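Long-range contact in scarecrow-like protein 3 (Arabidopsis thaliana, PDB 6KPB), which probably acts as a transcription factor in plant development and binds zinc finger proteins of the IDD family, among them JACKDAW: residues A[335-346]-A[424-432]. Sequence-based numbering, arbitrary orientation.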
# COMPACT_ATOMS: atom_id res chain seq x y z
N LEU A 335 -19.71 9.00 -28.08
CA LEU A 335 -19.39 8.90 -29.51
C LEU A 335 -20.14 9.95 -30.31
O LEU A 335 -19.59 10.52 -31.27
CB LEU A 335 -19.71 7.50 -30.02
CG LEU A 335 -18.81 6.38 -29.49
CD1 LEU A 335 -19.31 5.02 -29.96
CD2 LEU A 335 -17.37 6.61 -29.93
N ASN A 336 -21.39 10.23 -29.94
CA ASN A 336 -22.13 11.30 -30.61
C ASN A 336 -21.53 12.66 -30.28
O ASN A 336 -21.49 13.55 -31.15
CB ASN A 336 -23.61 11.25 -30.21
CG ASN A 336 -24.38 12.47 -30.69
OD1 ASN A 336 -24.79 12.54 -31.85
ND2 ASN A 336 -24.57 13.44 -29.80
N ALA A 337 -21.07 12.85 -29.05
CA ALA A 337 -20.37 14.09 -28.70
C ALA A 337 -19.10 14.24 -29.52
O ALA A 337 -18.79 15.34 -29.99
CB ALA A 337 -20.06 14.11 -27.20
N ILE A 338 -18.35 13.15 -29.70
CA ILE A 338 -17.19 13.19 -30.58
C ILE A 338 -17.62 13.48 -32.01
O ILE A 338 -16.98 14.26 -32.72
CB ILE A 338 -16.39 11.88 -30.48
CG1 ILE A 338 -15.85 11.69 -29.06
CG2 ILE A 338 -15.26 11.86 -31.50
CD1 ILE A 338 -14.98 12.83 -28.58
N TRP A 339 -18.71 12.85 -32.45
CA TRP A 339 -19.20 13.07 -33.81
C TRP A 339 -19.50 14.54 -34.06
O TRP A 339 -19.15 15.09 -35.11
CB TRP A 339 -20.44 12.22 -34.06
CG TRP A 339 -20.92 12.25 -35.49
CD1 TRP A 339 -20.58 11.39 -36.49
CD2 TRP A 339 -21.84 13.20 -36.06
NE1 TRP A 339 -21.23 11.74 -37.65
CE2 TRP A 339 -22.00 12.84 -37.42
CE3 TRP A 339 -22.54 14.30 -35.56
CZ2 TRP A 339 -22.83 13.56 -38.28
CZ3 TRP A 339 -23.36 15.01 -36.42
CH2 TRP A 339 -23.50 14.63 -37.76
N GLY A 340 -20.13 15.21 -33.09
CA GLY A 340 -20.46 16.62 -33.26
C GLY A 340 -19.25 17.51 -33.40
O GLY A 340 -19.33 18.59 -34.00
N LEU A 341 -18.10 17.08 -32.87
CA LEU A 341 -16.87 17.85 -33.04
C LEU A 341 -16.34 17.79 -34.46
O LEU A 341 -15.38 18.51 -34.77
CB LEU A 341 -15.80 17.35 -32.07
CG LEU A 341 -16.10 17.55 -30.58
CD1 LEU A 341 -14.84 17.35 -29.75
CD2 LEU A 341 -16.69 18.93 -30.33
N SER A 342 -16.94 16.98 -35.33
CA SER A 342 -16.52 16.80 -36.71
C SER A 342 -15.02 16.48 -36.85
O SER A 342 -14.30 17.21 -37.52
CB SER A 342 -16.87 18.03 -37.54
OG SER A 342 -16.04 19.12 -37.19
N PRO A 343 -14.54 15.41 -36.22
CA PRO A 343 -13.13 15.05 -36.43
C PRO A 343 -12.92 14.51 -37.84
O PRO A 343 -13.79 13.85 -38.41
CB PRO A 343 -12.88 13.97 -35.37
CG PRO A 343 -14.21 13.34 -35.17
CD PRO A 343 -15.20 14.47 -35.30
N LYS A 344 -11.74 14.80 -38.39
CA LYS A 344 -11.41 14.26 -39.71
C LYS A 344 -11.08 12.78 -39.63
O LYS A 344 -11.27 12.05 -40.61
CB LYS A 344 -10.25 15.04 -40.32
CG LYS A 344 -10.51 15.49 -41.75
CD LYS A 344 -9.34 16.27 -42.31
CE LYS A 344 -9.47 16.45 -43.81
NZ LYS A 344 -8.36 17.25 -44.37
N VAL A 345 -10.60 12.32 -38.48
CA VAL A 345 -10.37 10.90 -38.25
C VAL A 345 -10.43 10.64 -36.75
O VAL A 345 -9.98 11.45 -35.94
CB VAL A 345 -9.03 10.42 -38.86
CG1 VAL A 345 -7.84 11.01 -38.11
CG2 VAL A 345 -8.96 8.90 -38.87
N MET A 346 -11.02 9.50 -36.38
CA MET A 346 -10.96 8.99 -35.02
C MET A 346 -10.30 7.62 -35.05
O MET A 346 -10.72 6.74 -35.81
CB MET A 346 -12.35 8.89 -34.38
CG MET A 346 -12.32 8.29 -32.98
SD MET A 346 -13.93 8.27 -32.18
CE MET A 346 -14.82 7.10 -33.19
N GLN A 424 -20.08 -1.98 -35.06
CA GLN A 424 -21.50 -1.65 -35.09
C GLN A 424 -21.79 -0.43 -34.23
O GLN A 424 -22.50 0.49 -34.65
CB GLN A 424 -22.33 -2.84 -34.62
CG GLN A 424 -22.20 -4.10 -35.45
CD GLN A 424 -23.19 -5.16 -35.03
OE1 GLN A 424 -24.26 -4.86 -34.50
NE2 GLN A 424 -22.84 -6.42 -35.26
N ARG A 425 -21.25 -0.41 -33.01
CA ARG A 425 -21.51 0.68 -32.08
C ARG A 425 -21.01 2.01 -32.64
O ARG A 425 -21.71 3.02 -32.60
CB ARG A 425 -20.85 0.38 -30.74
CG ARG A 425 -21.42 1.15 -29.57
CD ARG A 425 -20.71 0.78 -28.27
NE ARG A 425 -20.82 -0.65 -27.96
CZ ARG A 425 -21.87 -1.20 -27.36
NH1 ARG A 425 -21.88 -2.51 -27.11
NH2 ARG A 425 -22.91 -0.45 -27.00
N ILE A 426 -19.79 2.01 -33.18
CA ILE A 426 -19.21 3.25 -33.71
C ILE A 426 -19.89 3.63 -35.03
O ILE A 426 -20.14 4.82 -35.28
CB ILE A 426 -17.69 3.09 -33.87
CG1 ILE A 426 -17.02 3.00 -32.50
CG2 ILE A 426 -17.10 4.24 -34.68
CD1 ILE A 426 -15.54 2.69 -32.56
N ASP A 427 -20.19 2.65 -35.88
CA ASP A 427 -20.83 2.95 -37.15
C ASP A 427 -22.25 3.48 -36.95
O ASP A 427 -22.70 4.35 -37.69
CB ASP A 427 -20.83 1.71 -38.05
CG ASP A 427 -21.56 1.93 -39.36
OD1 ASP A 427 -22.80 1.84 -39.38
OD2 ASP A 427 -20.88 2.21 -40.37
N LEU A 428 -22.96 2.96 -35.94
CA LEU A 428 -24.29 3.48 -35.64
C LEU A 428 -24.24 4.90 -35.10
O LEU A 428 -25.23 5.62 -35.21
CB LEU A 428 -24.99 2.57 -34.63
CG LEU A 428 -25.71 1.34 -35.20
CD1 LEU A 428 -26.51 0.64 -34.11
CD2 LEU A 428 -26.61 1.75 -36.35
N ALA A 429 -23.11 5.31 -34.52
CA ALA A 429 -22.97 6.67 -34.01
C ALA A 429 -22.71 7.69 -35.10
O ALA A 429 -22.55 8.88 -34.79
CB ALA A 429 -21.85 6.73 -32.97
N GLY A 430 -22.65 7.27 -36.36
CA GLY A 430 -22.45 8.17 -37.47
C GLY A 430 -21.06 8.19 -38.06
O GLY A 430 -20.74 9.10 -38.83
N PHE A 431 -20.22 7.21 -37.72
CA PHE A 431 -18.86 7.15 -38.23
C PHE A 431 -18.75 6.12 -39.34
O PHE A 431 -19.43 5.08 -39.31
CB PHE A 431 -17.87 6.81 -37.11
CG PHE A 431 -17.74 7.88 -36.06
CD1 PHE A 431 -16.81 8.90 -36.21
CD2 PHE A 431 -18.54 7.87 -34.93
CE1 PHE A 431 -16.69 9.89 -35.25
CE2 PHE A 431 -18.42 8.85 -33.97
CZ PHE A 431 -17.49 9.86 -34.13
N GLY A 432 -17.91 6.41 -40.32
CA GLY A 432 -17.60 5.48 -41.40
C GLY A 432 -16.18 4.97 -41.23
O GLY A 432 -15.27 5.73 -40.89
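F431 lies between W339 and M346, its ring gripped on both faces. The site belongs to the Rossmann-like alpha/beta part of the GRAS domain. Here two helix-to-strand connections pack together, one in the predicted PFYRE region and one in the predicted SAW region. W339 and F431 form a T-shaped (edge-to-face) pair. The edge of the indole points at the phenyl face, with the planes at 85° and W339 CD1 over the ring centre. W339 reaches this position with CG anti to its backbone N (chi1 -173°). On the opposite face, the methyl group M346 CE makes a CH-pi contact, 3.8 Å from the F431 ring centroid. The M346 chain is extended up to its sulfur and then bends, which sets CE above the ring. The sulfur itself sits obliquely, as a Met-aromatic contact. L335 O lies in the ring plane at the edge, 3.4 Å from F431 CE2, and P343 CG is also at the edge. With a leucine in place of F431, the indole edge of W339 and the methyl of M346 would probably both be left without an aromatic face to pack on. Beside the ring, L335 CB packs on A429 CB at 3.7 Å. L335 CD1 meets I426 CG1, the two side chains crossing at about a right angle. W480, on strand 472-482, also touches I426 and F431. After helix 419-428 the chain turns out through a Schellman motif, with positive phi at G430. W339 NE1 donates a weak, bent hydrogen bond to G430 O, 2.9 Å long with an N-H...O angle of 127°.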